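Local coordinates for beta-N-acetylglucosaminidase-like protein Glycoside hydrolase family 20 (Flavobacterium johnsoniae, PDB 6YHH) that probably removes N-acetylhexosamine units from chitin-derived sugars as a family 20 glycoside hydrolase of the beta-N-acetylhexosaminidase type, at residues 144-149 and 175-180. Numbering follows the deposited sequence.
Sequences FTWRGL and MNVFHW
Gly148 and Leu149 pair in parallel with Val177 and Phe178, joining two neighbouring strands of the TIM barrel of the catalytic domain; helix 160-172 makes the beta-alpha-beta crossover between them. The directions of these short strand segments diverge by 45°, in keeping with the twist of a barrel. Leu149 straddles Phe178: its N donates to Val177 O, and its O accepts from His179 N at 2.9 Å. Just before the second strand begins, Asn176 takes over with its side chain. Its CG sits between the backbone N and the carbonyl carbon (chi1 63°), which turns the amide across to the first strand; ND2 donates to Thr145 O at 2.9 Å, and OD1 accepts from Arg147 N at 3.0 Å in the plane of its own C=O. An alanine here would probably leave both of those backbone groups without their mates and uncover one face of the Arg147 guanidinium. That face lies against the amide, the two planes 30° apart, with Asn176 CG 3.3 Å above the guanidinium plane and offset toward the rim. NH1 donates to Phe144 O, which lies in the guanidinium plane and helps to set its rotation, while NH2 bonds Lys174 O and forms a salt bridge with Glu92. Arg147 O takes two donors, Asn176 N in the carbonyl plane and Val177 N well above it. Towards the barrel interior, Trp146 NE1 bonds Glu447, and Val177 packs on the indole with both methyls: CG1 lies 3.7 Å from CE2, and CG2 makes a CH-pi contact almost straight above the five-membered ring, 3.9 Å from its centroid.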
ATOM      1  N   PHE A 144       3.800 -30.714   7.590  1.00 10.49           N
ATOM      2  CA  PHE A 144       4.181 -30.937   6.199  1.00 10.54           C
ATOM      3  C   PHE A 144       5.311 -30.027   5.869  1.00  9.80           C
ATOM      4  O   PHE A 144       5.365 -28.857   6.385  1.00  9.79           O
ATOM      5  CB  PHE A 144       3.002 -30.600   5.227  1.00 10.70           C
ATOM      6  CG  PHE A 144       1.815 -31.518   5.374  1.00 11.38           C
ATOM      7  CD1 PHE A 144       1.871 -32.803   4.834  1.00 11.50           C
ATOM      8  CD2 PHE A 144       0.650 -31.134   6.046  1.00 11.35           C
ATOM      9  CE1 PHE A 144       0.780 -33.670   4.998  1.00 11.73           C
ATOM     10  CE2 PHE A 144      -0.417 -31.999   6.174  1.00 11.25           C
ATOM     11  CZ  PHE A 144      -0.344 -33.266   5.628  1.00 10.73           C
ATOM     12  N   THR A 145       6.135 -30.485   4.954  1.00 10.74           N
ATOM     13  CA  THR A 145       7.264 -29.664   4.548  1.00 10.69           C
ATOM     14  C   THR A 145       6.980 -28.551   3.480  1.00 10.29           C
ATOM     15  O   THR A 145       7.734 -27.594   3.410  1.00 11.50           O
ATOM     16  CB  THR A 145       8.477 -30.566   4.075  1.00 12.35           C
ATOM     17  OG1 THR A 145       9.696 -29.824   4.136  1.00 10.95           O
ATOM     18  CG2 THR A 145       8.295 -31.111   2.684  1.00 12.57           C
ATOM     19  N   TRP A 146       5.938 -28.729   2.667  1.00 10.31           N
ATOM     20  CA  TRP A 146       5.550 -27.803   1.596  1.00 10.59           C
ATOM     21  C   TRP A 146       4.317 -27.114   2.072  1.00 10.23           C
ATOM     22  O   TRP A 146       3.288 -27.718   2.174  1.00 10.80           O
ATOM     23  CB  TRP A 146       5.298 -28.597   0.291  1.00 11.52           C
ATOM     24  CG  TRP A 146       5.012 -27.737  -0.879  1.00 10.63           C
ATOM     25  CD1 TRP A 146       4.001 -26.787  -1.003  1.00 11.32           C
ATOM     26  CD2 TRP A 146       5.739 -27.720  -2.103  1.00 11.23           C
ATOM     27  NE1 TRP A 146       4.053 -26.201  -2.257  1.00 10.59           N
ATOM     28  CE2 TRP A 146       5.135 -26.704  -2.936  1.00 10.71           C
ATOM     29  CE3 TRP A 146       6.863 -28.398  -2.560  1.00 11.39           C
ATOM     30  CZ2 TRP A 146       5.565 -26.478  -4.216  1.00 12.92           C
ATOM     31  CZ3 TRP A 146       7.332 -28.124  -3.833  1.00 12.58           C
ATOM     32  CH2 TRP A 146       6.653 -27.164  -4.643  1.00 13.57           C
ATOM     33  N   ARG A 147       4.439 -25.846   2.459  1.00  9.42           N
ATOM     34  CA  ARG A 147       3.333 -25.076   3.001  1.00  9.71           C
ATOM     35  C   ARG A 147       3.290 -23.740   2.228  1.00  9.11           C
ATOM     36  O   ARG A 147       4.011 -22.788   2.538  1.00  9.01           O
ATOM     37  CB  ARG A 147       3.491 -24.841   4.494  1.00  9.76           C
ATOM     38  CG  ARG A 147       3.769 -26.150   5.241  1.00  8.85           C
ATOM     39  CD  ARG A 147       3.938 -25.946   6.705  1.00  9.02           C
ATOM     40  NE  ARG A 147       4.922 -24.939   7.059  1.00  9.38           N
ATOM     41  CZ  ARG A 147       6.237 -25.118   6.993  1.00  9.12           C
ATOM     42  NH1 ARG A 147       6.745 -26.329   6.728  1.00 10.15           N
ATOM     43  NH2 ARG A 147       7.036 -24.136   7.225  1.00  9.25           N
ATOM     44  N   GLY A 148       2.456 -23.740   1.174  1.00  9.36           N
ATOM     45  CA  GLY A 148       2.568 -22.763   0.106  1.00  9.47           C
ATOM     46  C   GLY A 148       1.375 -21.848  -0.189  1.00  9.69           C
ATOM     47  O   GLY A 148       0.207 -22.148   0.159  1.00  8.13           O
ATOM     48  N   LEU A 149       1.713 -20.723  -0.771  1.00  8.85           N
ATOM     49  CA  LEU A 149       0.739 -19.850  -1.472  1.00  8.66           C
ATOM     50  C   LEU A 149       1.216 -19.715  -2.914  1.00  7.82           C
ATOM     51  O   LEU A 149       2.378 -19.372  -3.122  1.00  8.30           O
ATOM     52  CB  LEU A 149       0.684 -18.400  -0.884  1.00  9.19           C
ATOM     53  CG  LEU A 149      -0.261 -17.405  -1.555  1.00  9.36           C
ATOM     54  CD1 LEU A 149      -1.729 -17.753  -1.468  1.00  9.76           C
ATOM     55  CD2 LEU A 149      -0.008 -15.997  -0.962  1.00 10.24           C
ATOM     56  N   MET A 175       4.525 -20.171   6.727  1.00  9.67           N
ATOM     57  CA  MET A 175       4.473 -20.758   5.406  1.00  9.93           C
ATOM     58  C   MET A 175       5.806 -20.581   4.681  1.00  8.83           C
ATOM     59  O   MET A 175       6.450 -19.558   4.867  1.00  9.68           O
ATOM     60  CB  MET A 175       3.311 -20.146   4.611  1.00  9.19           C
ATOM     61  CG  MET A 175       2.019 -20.468   5.262  1.00 10.65           C
ATOM     62  SD  MET A 175       0.616 -19.612   4.419  1.00 14.62           S
ATOM     63  CE  MET A 175       0.554 -20.457   2.821  1.00 13.65           C
ATOM     64  N   ASN A 176       6.222 -21.584   3.915  1.00  8.29           N
ATOM     65  CA  ASN A 176       7.597 -21.604   3.374  1.00  8.71           C
ATOM     66  C   ASN A 176       7.747 -21.790   1.929  1.00  8.08           C
ATOM     67  O   ASN A 176       8.906 -21.929   1.460  1.00  9.24           O
ATOM     68  CB  ASN A 176       8.444 -22.671   4.087  1.00  9.18           C
ATOM     69  CG  ASN A 176       7.920 -24.070   3.872  1.00  9.31           C
ATOM     70  OD1 ASN A 176       6.832 -24.296   3.317  1.00  9.34           O
ATOM     71  ND2 ASN A 176       8.723 -25.029   4.252  1.00  9.93           N
ATOM     72  N   VAL A 177       6.659 -21.747   1.154  1.00  9.25           N
ATOM     73  CA  VAL A 177       6.723 -21.861  -0.304  1.00  8.71           C
ATOM     74  C   VAL A 177       5.866 -20.762  -0.932  1.00  9.48           C
ATOM     75  O   VAL A 177       4.682 -20.553  -0.570  1.00  8.65           O
ATOM     76  CB  VAL A 177       6.272 -23.207  -0.815  1.00 10.35           C
ATOM     77  CG1 VAL A 177       6.242 -23.231  -2.303  1.00 10.84           C
ATOM     78  CG2 VAL A 177       7.108 -24.378  -0.245  1.00 10.31           C
ATOM     79  N   PHE A 178       6.485 -20.083  -1.882  1.00  9.50           N
ATOM     80  CA  PHE A 178       5.764 -19.080  -2.702  1.00  8.87           C
ATOM     81  C   PHE A 178       5.854 -19.536  -4.132  1.00  8.96           C
ATOM     82  O   PHE A 178       6.926 -19.602  -4.712  1.00  9.32           O
ATOM     83  CB  PHE A 178       6.403 -17.756  -2.520  1.00  8.89           C
ATOM     84  CG  PHE A 178       5.825 -16.642  -3.384  1.00  8.64           C
ATOM     85  CD1 PHE A 178       4.591 -16.072  -3.079  1.00 10.08           C
ATOM     86  CD2 PHE A 178       6.475 -16.197  -4.502  1.00  8.99           C
ATOM     87  CE1 PHE A 178       4.058 -15.073  -3.849  1.00  9.50           C
ATOM     88  CE2 PHE A 178       5.896 -15.154  -5.253  1.00  9.25           C
ATOM     89  CZ  PHE A 178       4.731 -14.606  -4.899  1.00  9.37           C
ATOM     90  N   HIS A 179       4.731 -19.964  -4.668  1.00  8.70           N
ATOM     91  CA  HIS A 179       4.651 -20.459  -6.032  1.00  8.12           C
ATOM     92  C   HIS A 179       4.148 -19.282  -6.904  1.00  8.48           C
ATOM     93  O   HIS A 179       3.087 -18.716  -6.722  1.00  8.03           O
ATOM     94  CB  HIS A 179       3.774 -21.702  -6.048  1.00  8.75           C
ATOM     95  CG  HIS A 179       3.284 -22.177  -7.378  1.00  8.55           C
ATOM     96  ND1 HIS A 179       2.299 -23.141  -7.445  1.00  9.01           N
ATOM     97  CD2 HIS A 179       3.586 -21.852  -8.675  1.00  7.89           C
ATOM     98  CE1 HIS A 179       1.977 -23.354  -8.705  1.00  9.36           C
ATOM     99  NE2 HIS A 179       2.746 -22.601  -9.468  1.00  8.72           N
ATOM    100  N   TRP A 180       4.957 -18.952  -7.901  1.00  7.63           N
ATOM    101  CA  TRP A 180       4.730 -17.707  -8.686  1.00  8.50           C
ATOM    102  C   TRP A 180       4.266 -18.109 -10.100  1.00  8.50           C
ATOM    103  O   TRP A 180       5.036 -18.639 -10.929  1.00  8.89           O
ATOM    104  CB  TRP A 180       6.034 -16.907  -8.710  1.00  8.98           C
ATOM    105  CG  TRP A 180       5.951 -15.401  -8.844  1.00  8.78           C
ATOM    106  CD1 TRP A 180       4.859 -14.587  -8.991  1.00  7.82           C
ATOM    107  CD2 TRP A 180       7.096 -14.522  -8.766  1.00  8.13           C
ATOM    108  NE1 TRP A 180       5.230 -13.266  -8.980  1.00  7.65           N
ATOM    109  CE2 TRP A 180       6.609 -13.190  -8.835  1.00  7.63           C
ATOM    110  CE3 TRP A 180       8.451 -14.744  -8.604  1.00  9.44           C
ATOM    111  CZ2 TRP A 180       7.456 -12.098  -8.762  1.00  8.07           C
ATOM    112  CZ3 TRP A 180       9.306 -13.654  -8.581  1.00  9.08           C
ATOM    113  CH2 TRP A 180       8.784 -12.350  -8.641  1.00  8.60           C
TER